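PDB 3MCU: dipicolinate synthase, B chain from Bacillus cereus, which probably works with a partner subunit, DpaA, to oxidise dihydrodipicolinate to dipicolinate with NADP(+) during sporulation. Local coordinates for residues Pro123-Val128 / Tyr151-Gly156; Asp86-Ala91 / Met112-Thr117. One frame throughout, in Å; residues are numbered along the deposited sequence.

How the contacts relate
Contacts 1 and 2 are both buried and share one mixed sheet, in which strand 87-94 runs parallel to strand 124-130 and the latter parallel to strand 150-156. Contact 1 lies within the sheet: backbone hydrogen bonds set its register, and branched and aromatic side chains fill both faces. Contact 2 joins the sheet to the helix layer, with no hydrogen bond across it, just a strand's apolar side chains against small helix residues. Along the chain they follow in series, helix 109-118 leading into strand 124-130. They meet where Val125 probably bonds through its backbone N to Met88 O and through its O to Ile90 N, so the middle strand serves both neighbours.

Contact 1 (Pro123-Val128 / Tyr151-Gly156); sequences PVVLAV and YFVPFG
Leu126 and Phe152 sit side by side on neighbouring parallel strands, and the Phe152 ring fills the hollow between Leu126 and Val128. CB of Leu126 lies over one face of the ring, and Leu126 CD1 reaches Phe152 CZ at 3.8 Å. Val128 closes the ring in at its edge, its CG1 near the ring plane and a tight 3.4 Å from Phe152 CE2. The other Val128 methyl, CG2, meets Phe155 CB at 3.7 Å, so the branched valine serves two rings at once. Leu144 of helix 138-145 packs against both Leu126 and Phe152.

On the opposite face, Val153 pushes CG2 between Val125 CG1 (3.8 Å) and Ala127 CB; its CG1 is anti to the backbone N (chi1 180°), which turns CG2 toward that gap. Alanine's single methyl makes a shallow wall there. Just before the strand begins, Pro123 CB packs obliquely on the Tyr151 ring, which also makes a cation-pi contact with Lys148 of a second subunit.

Three nearly straight backbone bonds fix the register: Tyr151 N to Val124 O, Leu126 N to Tyr151 O and Val153 N to Leu126 O. Beyond them the strands part, and one water bridges the gap, donating to Leu126 O and Val153 O and accepting from Val128 N, 2.9 Å from the water oxygen. The pair forms the two parallel strands of a beta-alpha-beta unit, with helix 138-145 as the crossover.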
loop_
_atom_site.group_PDB
_atom_site.type_symbol
_atom_site.label_atom_id
_atom_site.label_comp_id
_atom_site.label_asym_id
_atom_site.label_seq_id
_atom_site.Cartn_x
_atom_site.Cartn_y
_atom_site.Cartn_z
ATOM N N PRO D 123 -5.736 4.386 -23.611
ATOM C CA PRO D 123 -4.576 5.027 -22.988
ATOM C C PRO D 123 -4.843 6.394 -22.363
ATOM O O PRO D 123 -5.584 7.239 -22.890
ATOM C CB PRO D 123 -3.564 5.136 -24.139
ATOM C CG PRO D 123 -4.412 5.116 -25.408
ATOM C CD PRO D 123 -5.623 4.284 -25.086
ATOM N N VAL D 124 -4.224 6.579 -21.199
ATOM C CA VAL D 124 -4.180 7.849 -20.496
ATOM C C VAL D 124 -2.719 8.243 -20.429
ATOM O O VAL D 124 -1.875 7.447 -19.999
ATOM C CB VAL D 124 -4.724 7.707 -19.066
ATOM C CG1 VAL D 124 -4.475 8.957 -18.264
ATOM C CG2 VAL D 124 -6.219 7.371 -19.099
ATOM N N VAL D 125 -2.418 9.463 -20.870
ATOM C CA VAL D 125 -1.058 9.985 -20.854
ATOM C C VAL D 125 -0.969 11.093 -19.833
ATOM O O VAL D 125 -1.773 12.034 -19.859
ATOM C CB VAL D 125 -0.641 10.561 -22.240
ATOM C CG1 VAL D 125 0.615 11.393 -22.112
ATOM C CG2 VAL D 125 -0.428 9.432 -23.238
ATOM N N LEU D 126 0.008 10.980 -18.938
ATOM C CA LEU D 126 0.161 11.905 -17.823
ATOM C C LEU D 126 1.467 12.691 -17.948
ATOM O O LEU D 126 2.502 12.104 -18.232
ATOM C CB LEU D 126 0.197 11.110 -16.509
ATOM C CG LEU D 126 -1.013 10.253 -16.129
ATOM C CD1 LEU D 126 -0.768 9.464 -14.833
ATOM C CD2 LEU D 126 -2.234 11.159 -15.992
ATOM N N ALA D 127 1.422 14.004 -17.709
ATOM C CA ALA D 127 2.644 14.824 -17.551
ATOM C C ALA D 127 2.782 15.334 -16.125
ATOM O O ALA D 127 2.215 16.372 -15.763
ATOM C CB ALA D 127 2.655 16.010 -18.524
ATOM N N VAL D 128 3.560 14.618 -15.326
ATOM C CA VAL D 128 3.721 14.957 -13.927
ATOM C C VAL D 128 4.393 16.295 -13.707
ATOM O O VAL D 128 5.220 16.743 -14.507
ATOM C CB VAL D 128 4.499 13.870 -13.179
ATOM C CG1 VAL D 128 3.827 12.518 -13.410
ATOM C CG2 VAL D 128 5.923 13.820 -13.664
ATOM N N TYR D 151 0.392 5.944 -19.300
ATOM C CA TYR D 151 1.698 6.303 -19.829
ATOM C C TYR D 151 2.181 7.666 -19.343
ATOM O O TYR D 151 1.384 8.551 -19.055
ATOM C CB TYR D 151 1.684 6.236 -21.365
ATOM C CG TYR D 151 1.201 4.885 -21.859
ATOM C CD1 TYR D 151 2.085 3.816 -22.004
ATOM C CD2 TYR D 151 -0.135 4.671 -22.145
ATOM C CE1 TYR D 151 1.651 2.577 -22.434
ATOM C CE2 TYR D 151 -0.584 3.421 -22.568
ATOM C CZ TYR D 151 0.314 2.386 -22.706
ATOM O OH TYR D 151 -0.121 1.152 -23.138
ATOM N N PHE D 152 3.496 7.836 -19.282
ATOM C CA PHE D 152 4.073 9.076 -18.802
ATOM C C PHE D 152 4.863 9.817 -19.863
ATOM O O PHE D 152 5.612 9.215 -20.639
ATOM C CB PHE D 152 4.953 8.819 -17.567
ATOM C CG PHE D 152 4.169 8.572 -16.318
ATOM C CD1 PHE D 152 3.404 7.424 -16.183
ATOM C CD2 PHE D 152 4.203 9.468 -15.272
ATOM C CE1 PHE D 152 2.685 7.191 -15.026
ATOM C CE2 PHE D 152 3.484 9.243 -14.124
ATOM C CZ PHE D 152 2.730 8.107 -13.995
ATOM N N VAL D 153 4.670 11.125 -19.914
ATOM C CA VAL D 153 5.584 11.961 -20.663
ATOM C C VAL D 153 6.902 11.878 -19.891
ATOM O O VAL D 153 6.905 12.033 -18.660
ATOM C CB VAL D 153 5.075 13.414 -20.722
ATOM C CG1 VAL D 153 6.054 14.304 -21.521
ATOM C CG2 VAL D 153 3.671 13.464 -21.327
ATOM N N PRO D 154 8.016 11.588 -20.590
ATOM C CA PRO D 154 9.308 11.472 -19.888
ATOM C C PRO D 154 9.532 12.630 -18.923
ATOM O O PRO D 154 9.201 13.781 -19.241
ATOM C CB PRO D 154 10.333 11.509 -21.034
ATOM C CG PRO D 154 9.577 10.909 -22.208
ATOM C CD PRO D 154 8.159 11.400 -22.048
ATOM N N PHE D 155 10.094 12.330 -17.756
ATOM C CA PHE D 155 10.152 13.294 -16.662
ATOM C C PHE D 155 11.393 13.085 -15.810
ATOM O O PHE D 155 12.068 12.049 -15.905
ATOM C CB PHE D 155 8.916 13.145 -15.761
ATOM C CG PHE D 155 8.841 11.807 -15.063
ATOM C CD1 PHE D 155 9.452 11.614 -13.821
ATOM C CD2 PHE D 155 8.164 10.743 -15.642
ATOM C CE1 PHE D 155 9.391 10.390 -13.186
ATOM C CE2 PHE D 155 8.082 9.507 -15.001
ATOM C CZ PHE D 155 8.695 9.326 -13.783
ATOM N N GLY D 156 11.670 14.066 -14.960
ATOM C CA GLY D 156 12.782 13.988 -14.028
ATOM C C GLY D 156 12.845 15.176 -13.088
ATOM O O GLY D 156 11.928 15.986 -13.037
HETATM O O HOH W 1 4.973 12.562 -16.747
#

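Contact 2 (Asp86-Ala91 / Met112-Thr117); sequences DCMVIA and MAAKAT
Thr117 OG1 donates to Ala113 O one turn back in the helix, at 2.8 Å, and that bond lets the hydroxyl sit against an apolar neighbour, Met88. The same carbonyl oxygen receives a weak bond from Thr117 N. This is the helix-on-sheet packing of an alpha/beta fold: helix 109-118 lies in the connection between the parallel strands 87-94 and 124-130, and its segment 112-117 runs nearly antiparallel to strand 87-91, the N-to-C directions 152° apart and the axes of these two segments 8.5 Å apart at their closest.

Met88, a selenomethionine here, carries most of the contact. Its CB meets both Thr117 OG1, at 3.6 Å, and the methyl Thr117 CG2, at 4.0 Å. CG is anti to the backbone N (chi1 176°), which carries it out to the helix, 3.9 Å from Ala114 CA; a bend at chi2 (63°) then turns the chain's end alongside Ala113. A flexible, unbranched chain suits this path, and the alanines, with one methyl each, let it lie close to the helix backbone. Two residues on, Ile90 points the same way; it also touches Leu126 on the next strand. Its long branch meets the helix tip to tip, Ile90 CD1 3.9 Å from Ala114 CB, while the Met88 CE methyl rests 3.8 Å from Ala113 CB.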
loop_
_atom_site.group_PDB
_atom_site.type_symbol
_atom_site.label_atom_id
_atom_site.label_comp_id
_atom_site.label_asym_id
_atom_site.label_seq_id
_atom_site.Cartn_x
_atom_site.Cartn_y
_atom_site.Cartn_z
ATOM N N ASP D 86 -9.827 8.084 -27.812
ATOM C CA ASP D 86 -8.741 7.186 -28.151
ATOM C C ASP D 86 -7.582 7.353 -27.166
ATOM O O ASP D 86 -6.805 6.437 -26.930
ATOM C CB ASP D 86 -8.269 7.489 -29.577
ATOM C CG ASP D 86 -9.339 7.196 -30.605
ATOM O OD1 ASP D 86 -9.956 6.116 -30.513
ATOM O OD2 ASP D 86 -9.583 8.040 -31.495
ATOM N N CYS D 87 -7.471 8.548 -26.604
ATOM C CA CYS D 87 -6.456 8.832 -25.616
ATOM C C CYS D 87 -6.915 9.998 -24.752
ATOM O O CYS D 87 -7.541 10.940 -25.237
ATOM C CB CYS D 87 -5.120 9.169 -26.292
ATOM S SG CYS D 87 -3.771 9.388 -25.111
HETATM N N MSE D 88 -6.624 9.905 -23.460
HETATM C CA MSE D 88 -6.843 11.006 -22.530
HETATM C C MSE D 88 -5.470 11.533 -22.112
HETATM O O MSE D 88 -4.620 10.759 -21.672
HETATM C CB MSE D 88 -7.637 10.515 -21.308
HETATM C CG MSE D 88 -7.861 11.563 -20.209
HETATM SE SE MSE D 88 -8.928 13.088 -20.822
HETATM C CE MSE D 88 -8.582 14.367 -19.355
ATOM N N VAL D 89 -5.251 12.838 -22.277
ATOM C CA VAL D 89 -4.038 13.501 -21.798
ATOM C C VAL D 89 -4.379 14.337 -20.575
ATOM O O VAL D 89 -5.404 15.023 -20.563
ATOM C CB VAL D 89 -3.454 14.482 -22.847
ATOM C CG1 VAL D 89 -2.284 15.276 -22.251
ATOM C CG2 VAL D 89 -3.018 13.749 -24.099
ATOM N N ILE D 90 -3.547 14.266 -19.539
ATOM C CA ILE D 90 -3.641 15.217 -18.432
ATOM C C ILE D 90 -2.310 15.962 -18.311
ATOM O O ILE D 90 -1.259 15.355 -18.116
ATOM C CB ILE D 90 -3.957 14.535 -17.088
ATOM C CG1 ILE D 90 -5.177 13.607 -17.200
ATOM C CG2 ILE D 90 -4.150 15.593 -15.985
ATOM C CD1 ILE D 90 -5.472 12.833 -15.884
ATOM N N ALA D 91 -2.348 17.277 -18.452
ATOM C CA ALA D 91 -1.116 18.030 -18.515
ATOM C C ALA D 91 -1.399 19.514 -18.350
ATOM O O ALA D 91 -2.106 20.101 -19.160
ATOM C CB ALA D 91 -0.407 17.755 -19.846
HETATM N N MSE D 112 -12.554 12.182 -13.659
HETATM C CA MSE D 112 -13.651 11.358 -14.153
HETATM C C MSE D 112 -13.435 11.013 -15.628
HETATM O O MSE D 112 -13.774 9.906 -16.071
HETATM C CB MSE D 112 -14.996 12.054 -13.957
HETATM C CG MSE D 112 -16.148 11.320 -14.629
HETATM SE SE MSE D 112 -16.487 9.552 -13.810
HETATM C CE MSE D 112 -17.307 10.136 -12.144
ATOM N N ALA D 113 -12.868 11.969 -16.374
ATOM C CA ALA D 113 -12.548 11.778 -17.792
ATOM C C ALA D 113 -11.505 10.687 -17.962
ATOM O O ALA D 113 -11.621 9.847 -18.854
ATOM C CB ALA D 113 -12.039 13.084 -18.421
ATOM N N ALA D 114 -10.488 10.721 -17.098
ATOM C CA ALA D 114 -9.425 9.722 -17.088
ATOM C C ALA D 114 -9.976 8.334 -16.750
ATOM O O ALA D 114 -9.603 7.332 -17.357
ATOM C CB ALA D 114 -8.322 10.127 -16.108
ATOM N N LYS D 115 -10.886 8.290 -15.785
ATOM C CA LYS D 115 -11.550 7.057 -15.411
ATOM C C LYS D 115 -12.423 6.514 -16.560
ATOM O O LYS D 115 -12.402 5.303 -16.851
ATOM C CB LYS D 115 -12.394 7.283 -14.139
ATOM C CG LYS D 115 -13.111 6.038 -13.620
ATOM C CD LYS D 115 -14.176 6.383 -12.590
ATOM C CE LYS D 115 -14.700 5.145 -11.888
ATOM N NZ LYS D 115 -15.889 5.439 -11.025
ATOM N N ALA D 116 -13.194 7.387 -17.209
ATOM C CA ALA D 116 -14.076 6.935 -18.303
ATOM C C ALA D 116 -13.271 6.404 -19.478
ATOM O O ALA D 116 -13.800 5.733 -20.362
ATOM C CB ALA D 116 -15.011 8.065 -18.782
ATOM N N THR D 117 -11.979 6.721 -19.490
ATOM C CA THR D 117 -11.098 6.244 -20.548
ATOM C C THR D 117 -10.486 4.873 -20.225
ATOM O O THR D 117 -10.397 4.010 -21.103
ATOM C CB THR D 117 -10.007 7.284 -20.821
ATOM O OG1 THR D 117 -10.648 8.522 -21.142
ATOM C CG2 THR D 117 -9.098 6.852 -21.967
#